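Local coordinates for probable transcriptional regulator (PDB 2ESN), which is probably a LysR-type transcriptional regulator that pairs a DNA-binding helix-turn-helix domain with a substrate-binding domain, its effector and target genes being unknown, at residues T108-F113 with F174-V179; E138-V143 with G156-H161. All coordinates share one frame; numbering follows the deposited sequence.

Contact 1: T108-F113 with F174-V179; sequences TDYTAF and FADRYV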
loop_
_atom_site.group_PDB
_atom_site.type_symbol
_atom_site.label_atom_id
_atom_site.label_comp_id
_atom_site.label_asym_id
_atom_site.label_seq_id
_atom_site.Cartn_x
_atom_site.Cartn_y
_atom_site.Cartn_z
ATOM N N THR C 108 -12.719 14.461 -12.368
ATOM C CA THR C 108 -13.526 13.497 -13.101
ATOM C C THR C 108 -13.572 13.890 -14.607
ATOM O O THR C 108 -13.053 14.936 -14.962
ATOM C CB THR C 108 -14.945 13.446 -12.538
ATOM O OG1 THR C 108 -15.528 14.741 -12.627
ATOM C CG2 THR C 108 -14.928 12.971 -11.079
ATOM N N ASP C 109 -14.211 13.085 -15.466
ATOM C CA ASP C 109 -14.422 13.548 -16.821
ATOM C C ASP C 109 -15.260 14.838 -16.804
ATOM O O ASP C 109 -14.972 15.752 -17.529
ATOM C CB ASP C 109 -14.991 12.446 -17.731
ATOM C CG ASP C 109 -16.498 12.410 -17.730
ATOM O OD1 ASP C 109 -17.075 12.499 -16.617
ATOM O OD2 ASP C 109 -17.076 12.356 -18.835
ATOM N N TYR C 110 -16.252 14.956 -15.940
ATOM C CA TYR C 110 -17.051 16.178 -15.954
ATOM C C TYR C 110 -16.259 17.419 -15.579
ATOM O O TYR C 110 -16.370 18.425 -16.229
ATOM C CB TYR C 110 -18.353 16.079 -15.134
ATOM C CG TYR C 110 -19.064 17.387 -15.155
ATOM C CD1 TYR C 110 -19.428 17.953 -16.341
ATOM C CD2 TYR C 110 -19.366 18.071 -13.985
ATOM C CE1 TYR C 110 -20.070 19.180 -16.423
ATOM C CE2 TYR C 110 -20.022 19.305 -14.050
ATOM C CZ TYR C 110 -20.332 19.859 -15.287
ATOM O OH TYR C 110 -20.923 21.118 -15.420
ATOM N N THR C 111 -15.458 17.362 -14.529
ATOM C CA THR C 111 -14.778 18.540 -14.044
ATOM C C THR C 111 -13.585 18.860 -14.975
ATOM O O THR C 111 -13.232 20.008 -15.168
ATOM C CB THR C 111 -14.356 18.404 -12.526
ATOM O OG1 THR C 111 -13.594 17.200 -12.330
ATOM C CG2 THR C 111 -15.578 18.421 -11.557
ATOM N N ALA C 112 -12.969 17.856 -15.552
ATOM C CA ALA C 112 -11.951 18.111 -16.589
ATOM C C ALA C 112 -12.581 18.867 -17.776
ATOM O O ALA C 112 -12.044 19.875 -18.269
ATOM C CB ALA C 112 -11.309 16.775 -17.043
ATOM N N PHE C 113 -13.749 18.390 -18.203
ATOM C CA PHE C 113 -14.490 19.062 -19.244
ATOM C C PHE C 113 -14.851 20.489 -18.908
ATOM O O PHE C 113 -14.777 21.373 -19.807
ATOM C CB PHE C 113 -15.765 18.244 -19.603
ATOM C CG PHE C 113 -16.863 19.072 -20.264
ATOM C CD1 PHE C 113 -16.877 19.295 -21.631
ATOM C CD2 PHE C 113 -17.864 19.644 -19.503
ATOM C CE1 PHE C 113 -17.917 20.048 -22.205
ATOM C CE2 PHE C 113 -18.856 20.402 -20.061
ATOM C CZ PHE C 113 -18.902 20.592 -21.432
ATOM N N PHE C 174 -17.834 27.436 -10.286
ATOM C CA PHE C 174 -18.922 27.310 -11.259
ATOM C C PHE C 174 -20.209 26.851 -10.597
ATOM O O PHE C 174 -20.253 25.750 -10.013
ATOM C CB PHE C 174 -18.549 26.267 -12.316
ATOM C CG PHE C 174 -19.528 26.182 -13.467
ATOM C CD1 PHE C 174 -19.916 27.330 -14.167
ATOM C CD2 PHE C 174 -20.037 24.955 -13.865
ATOM C CE1 PHE C 174 -20.831 27.248 -15.253
ATOM C CE2 PHE C 174 -20.913 24.856 -14.938
ATOM C CZ PHE C 174 -21.328 26.007 -15.647
ATOM N N ALA C 175 -21.244 27.678 -10.678
ATOM C CA ALA C 175 -22.609 27.245 -10.259
ATOM C C ALA C 175 -23.392 26.758 -11.498
ATOM O O ALA C 175 -23.366 27.409 -12.510
ATOM C CB ALA C 175 -23.376 28.432 -9.531
ATOM N N ASP C 176 -24.032 25.610 -11.424
ATOM C CA ASP C 176 -24.868 25.095 -12.533
ATOM C C ASP C 176 -26.048 24.283 -11.937
ATOM O O ASP C 176 -26.158 24.130 -10.717
ATOM C CB ASP C 176 -24.003 24.204 -13.469
ATOM C CG ASP C 176 -24.654 23.865 -14.843
ATOM O OD1 ASP C 176 -25.379 24.671 -15.497
ATOM O OD2 ASP C 176 -24.310 22.775 -15.313
ATOM N N ARG C 177 -26.909 23.753 -12.796
ATOM C CA ARG C 177 -27.967 22.860 -12.348
ATOM C C ARG C 177 -27.988 21.544 -13.147
ATOM O O ARG C 177 -27.333 21.422 -14.215
ATOM C CB ARG C 177 -29.305 23.593 -12.453
ATOM C CG ARG C 177 -29.594 24.186 -13.849
ATOM C CD ARG C 177 -30.901 24.997 -13.820
ATOM N NE ARG C 177 -31.546 25.028 -15.150
ATOM C CZ ARG C 177 -31.309 25.939 -16.103
ATOM N NH1 ARG C 177 -30.424 26.934 -15.928
ATOM N NH2 ARG C 177 -31.948 25.834 -17.264
ATOM N N TYR C 178 -28.693 20.564 -12.599
ATOM C CA TYR C 178 -28.993 19.305 -13.287
ATOM C C TYR C 178 -30.252 19.413 -14.146
ATOM O O TYR C 178 -31.175 20.163 -13.808
ATOM C CB TYR C 178 -29.210 18.176 -12.304
ATOM C CG TYR C 178 -27.927 17.551 -11.819
ATOM C CD1 TYR C 178 -27.078 18.253 -10.968
ATOM C CD2 TYR C 178 -27.553 16.256 -12.213
ATOM C CE1 TYR C 178 -25.849 17.696 -10.545
ATOM C CE2 TYR C 178 -26.368 15.664 -11.767
ATOM C CZ TYR C 178 -25.518 16.398 -10.937
ATOM O OH TYR C 178 -24.321 15.863 -10.505
ATOM N N VAL C 179 -30.258 18.674 -15.268
ATOM C CA VAL C 179 -31.411 18.551 -16.096
ATOM C C VAL C 179 -31.562 17.063 -16.446
ATOM O O VAL C 179 -30.669 16.308 -16.178
ATOM C CB VAL C 179 -31.312 19.427 -17.379
ATOM C CG1 VAL C 179 -31.355 20.904 -17.037
ATOM C CG2 VAL C 179 -30.055 19.067 -18.262
#
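Y110 and F174 both carry CG trans to the main-chain N (chi1 177° and -173°), which sends each aromatic side chain out from its backbone toward the other, the tyrosine from the first turn of helix 109-126 and the phenylalanine from strand 168-183. The two side chains run nearly at right angles to each other. They meet only at the phenol end: Y110 OH comes up to the rim of the F174 ring, close to its plane, 3.8 Å from F174 CE2, so the rings are not stacked. D176, two residues further along the strand, directs its carboxylate to the same region, with D176 OD2 3.8 Å from Y110 OH and the carboxylate turned 24° from the tyrosine ring plane. That separation is bridged by Y278, whose hydroxyl is hydrogen-bonded both to Y110 OH and to D176 OD2; the same carboxylate oxygen also takes the backbone N-H of H255. The buried phenol thus has a polar partner. Within the LysR substrate-binding domain, of the periplasmic-binding-protein clan, the contact lies where the first helix after strand 102-107 packs on a long strand of the same mixed sheet. Strand 278-285 pairs alongside strand 168-183, H255 at the start of helix 254-264 is set edge-to-face against F174, and F241 of the second subunit meets F113 edge-to-face on the same helix as Y110.

Contact 2: E138-V143 with G156-H161; sequences ERKLSV and GYDEEH
K140 reaches across to Y157 with its ammonium group, and K140 NZ donates a hydrogen bond of 2.8 Å to Y157 O. The C=O...N angle is 131° and the donor stands 47° out of the carbonyl plane, so the ammonium approaches the oxygen obliquely, from above that plane and not on a lone pair. Its chain leaves the backbone extended, then bends at chi3 (61°) and again at chi4; this turns the ammonium onto Y157 O, with K140 CE 3.2 Å from Y157 O. G156, having no side chain, lets K140 CD pack 3.9 Å from G156 CA. One step further out, D158 OD1 lies 4.2 Å from K140 NZ, opposite charges beyond salt-bridge range. The carboxylate is directed elsewhere: D158 OD2 pairs with R281 and D158 OD1 bonds to the hydroxyl of Y283. That hydroxyl is also a hydrogen-bond partner of K140 NZ, and E162 supplies a salt bridge through OE1, which also accepts E159 N and so is tied to 156-161. The ammonium is thus gripped by a carbonyl, a hydroxyl and a carboxylate, and the nearby negative charges would probably favour the protonated lysine. The contact spans a beta-alpha-beta crossover, strand 131-136 to helix 143-148 to strand 153-157, with strand 102-107 between its two strands, as in the periplasmic-binding-protein-like fold of LysR substrate-binding domains.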
loop_
_atom_site.group_PDB
_atom_site.type_symbol
_atom_site.label_atom_id
_atom_site.label_comp_id
_atom_site.label_asym_id
_atom_site.label_seq_id
_atom_site.Cartn_x
_atom_site.Cartn_y
_atom_site.Cartn_z
ATOM N N GLU C 138 -9.251 7.759 -6.378
ATOM C CA GLU C 138 -10.182 6.729 -5.872
ATOM C C GLU C 138 -11.349 7.325 -5.090
ATOM O O GLU C 138 -12.416 6.704 -5.000
ATOM C CB GLU C 138 -9.433 5.614 -5.113
ATOM C CG GLU C 138 -8.310 4.947 -5.964
ATOM C CD GLU C 138 -8.642 3.508 -6.460
ATOM O OE1 GLU C 138 -9.502 2.824 -5.840
ATOM O OE2 GLU C 138 -8.036 3.044 -7.469
ATOM N N ARG C 139 -11.180 8.543 -4.582
ATOM C CA ARG C 139 -12.314 9.308 -4.049
ATOM C C ARG C 139 -12.201 10.783 -4.381
ATOM O O ARG C 139 -11.125 11.234 -4.781
ATOM C CB ARG C 139 -12.426 9.147 -2.537
ATOM C CG ARG C 139 -11.130 9.456 -1.792
ATOM C CD ARG C 139 -11.114 8.740 -0.440
ATOM N NE ARG C 139 -11.782 9.547 0.572
ATOM C CZ ARG C 139 -12.443 9.057 1.621
ATOM N NH1 ARG C 139 -12.535 7.735 1.803
ATOM N NH2 ARG C 139 -13.020 9.897 2.487
ATOM N N LYS C 140 -13.304 11.520 -4.202
ATOM C CA LYS C 140 -13.345 12.974 -4.471
ATOM C C LYS C 140 -12.219 13.740 -3.750
ATOM O O LYS C 140 -11.538 14.575 -4.326
ATOM C CB LYS C 140 -14.680 13.585 -4.086
ATOM C CG LYS C 140 -14.697 15.102 -4.322
ATOM C CD LYS C 140 -16.081 15.685 -4.561
ATOM C CE LYS C 140 -17.028 15.487 -3.385
ATOM N NZ LYS C 140 -17.098 16.639 -2.423
ATOM N N LEU C 141 -12.019 13.405 -2.484
ATOM C CA LEU C 141 -11.269 14.248 -1.574
ATOM C C LEU C 141 -10.413 13.364 -0.668
ATOM O O LEU C 141 -10.896 12.858 0.324
ATOM C CB LEU C 141 -12.273 15.045 -0.755
ATOM C CG LEU C 141 -11.917 16.458 -0.344
ATOM C CD1 LEU C 141 -13.123 17.108 0.272
ATOM C CD2 LEU C 141 -10.748 16.410 0.638
ATOM N N SER C 142 -9.162 13.152 -1.052
ATOM C CA SER C 142 -8.214 12.398 -0.250
ATOM C C SER C 142 -7.217 13.406 0.376
ATOM O O SER C 142 -6.209 13.789 -0.258
ATOM C CB SER C 142 -7.531 11.316 -1.105
ATOM O OG SER C 142 -6.220 10.997 -0.629
ATOM N N VAL C 143 -7.534 13.859 1.596
ATOM C CA VAL C 143 -6.713 14.808 2.379
ATOM C C VAL C 143 -5.256 14.353 2.474
ATOM O O VAL C 143 -4.332 15.180 2.505
ATOM C CB VAL C 143 -7.322 15.067 3.806
ATOM C CG1 VAL C 143 -7.675 13.748 4.508
ATOM C CG2 VAL C 143 -6.395 15.929 4.683
ATOM N N GLY C 156 -14.575 19.010 -7.609
ATOM C CA GLY C 156 -15.868 18.330 -7.409
ATOM C C GLY C 156 -16.874 19.332 -6.871
ATOM O O GLY C 156 -16.646 20.522 -6.937
ATOM N N TYR C 157 -17.982 18.856 -6.328
ATOM C CA TYR C 157 -18.939 19.699 -5.623
ATOM C C TYR C 157 -19.331 19.090 -4.252
ATOM O O TYR C 157 -19.104 17.888 -4.011
ATOM C CB TYR C 157 -20.138 20.083 -6.525
ATOM C CG TYR C 157 -21.188 19.010 -6.918
ATOM C CD1 TYR C 157 -21.141 18.377 -8.188
ATOM C CD2 TYR C 157 -22.283 18.721 -6.058
ATOM C CE1 TYR C 157 -22.130 17.438 -8.593
ATOM C CE2 TYR C 157 -23.303 17.797 -6.444
ATOM C CZ TYR C 157 -23.212 17.142 -7.707
ATOM O OH TYR C 157 -24.194 16.211 -8.059
ATOM N N ASP C 158 -19.862 19.921 -3.346
ATOM C CA ASP C 158 -20.259 19.418 -2.003
ATOM C C ASP C 158 -21.667 18.951 -2.118
ATOM O O ASP C 158 -22.521 19.687 -2.593
ATOM C CB ASP C 158 -20.218 20.480 -0.866
ATOM C CG ASP C 158 -18.832 21.152 -0.681
ATOM O OD1 ASP C 158 -17.768 20.482 -0.780
ATOM O OD2 ASP C 158 -18.847 22.374 -0.409
ATOM N N GLU C 159 -21.902 17.727 -1.682
ATOM C CA GLU C 159 -23.261 17.231 -1.510
ATOM C C GLU C 159 -23.868 17.729 -0.183
ATOM O O GLU C 159 -23.572 17.227 0.899
ATOM C CB GLU C 159 -23.314 15.706 -1.646
ATOM C CG GLU C 159 -24.711 15.133 -1.840
ATOM C CD GLU C 159 -24.703 13.596 -1.987
ATOM O OE1 GLU C 159 -23.662 13.029 -2.426
ATOM O OE2 GLU C 159 -25.744 12.965 -1.676
ATOM N N GLU C 160 -24.642 18.799 -0.310
ATOM C CA GLU C 160 -25.691 19.211 0.634
ATOM C C GLU C 160 -25.413 19.329 2.147
ATOM O O GLU C 160 -25.616 18.356 2.875
ATOM C CB GLU C 160 -26.903 18.293 0.436
ATOM C CG GLU C 160 -26.732 16.910 1.101
ATOM C CD GLU C 160 -28.025 16.154 1.218
ATOM O OE1 GLU C 160 -28.842 16.298 0.282
ATOM O OE2 GLU C 160 -28.221 15.423 2.233
ATOM N N HIS C 161 -24.872 20.442 2.643
ATOM C CA HIS C 161 -23.767 21.155 2.068
ATOM C C HIS C 161 -22.648 20.510 2.918
ATOM O O HIS C 161 -22.421 20.886 4.081
ATOM C CB HIS C 161 -23.924 22.653 2.339
ATOM C CG HIS C 161 -25.192 23.235 1.783
ATOM N ND1 HIS C 161 -25.225 24.427 1.085
ATOM C CD2 HIS C 161 -26.472 22.781 1.807
ATOM C CE1 HIS C 161 -26.469 24.687 0.713
ATOM N NE2 HIS C 161 -27.245 23.703 1.134
#

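In the fold
After the helix-turn-helix region, which probably binds DNA, strand 102-107 leads into helix 109-126, which supplies the first half of contact 1. Strand 131-136 follows, and contact 2 then closes a short loop around helix 143-148, joining the loop before that helix to strand 153-157 and the residues after it. The chain enters strand 168-183 next, where 174-179 completes contact 1 and ties the start of helix 109-126 to this strand, so contact 2 is nested inside the larger loop. Their centres are 13 Å apart, and they touch directly: Y178 OH lies 2.5 Å from Y157 OH, a probable hydrogen bond, while T111 packs on G156. Both reach the same mixed sheet and the second subunit.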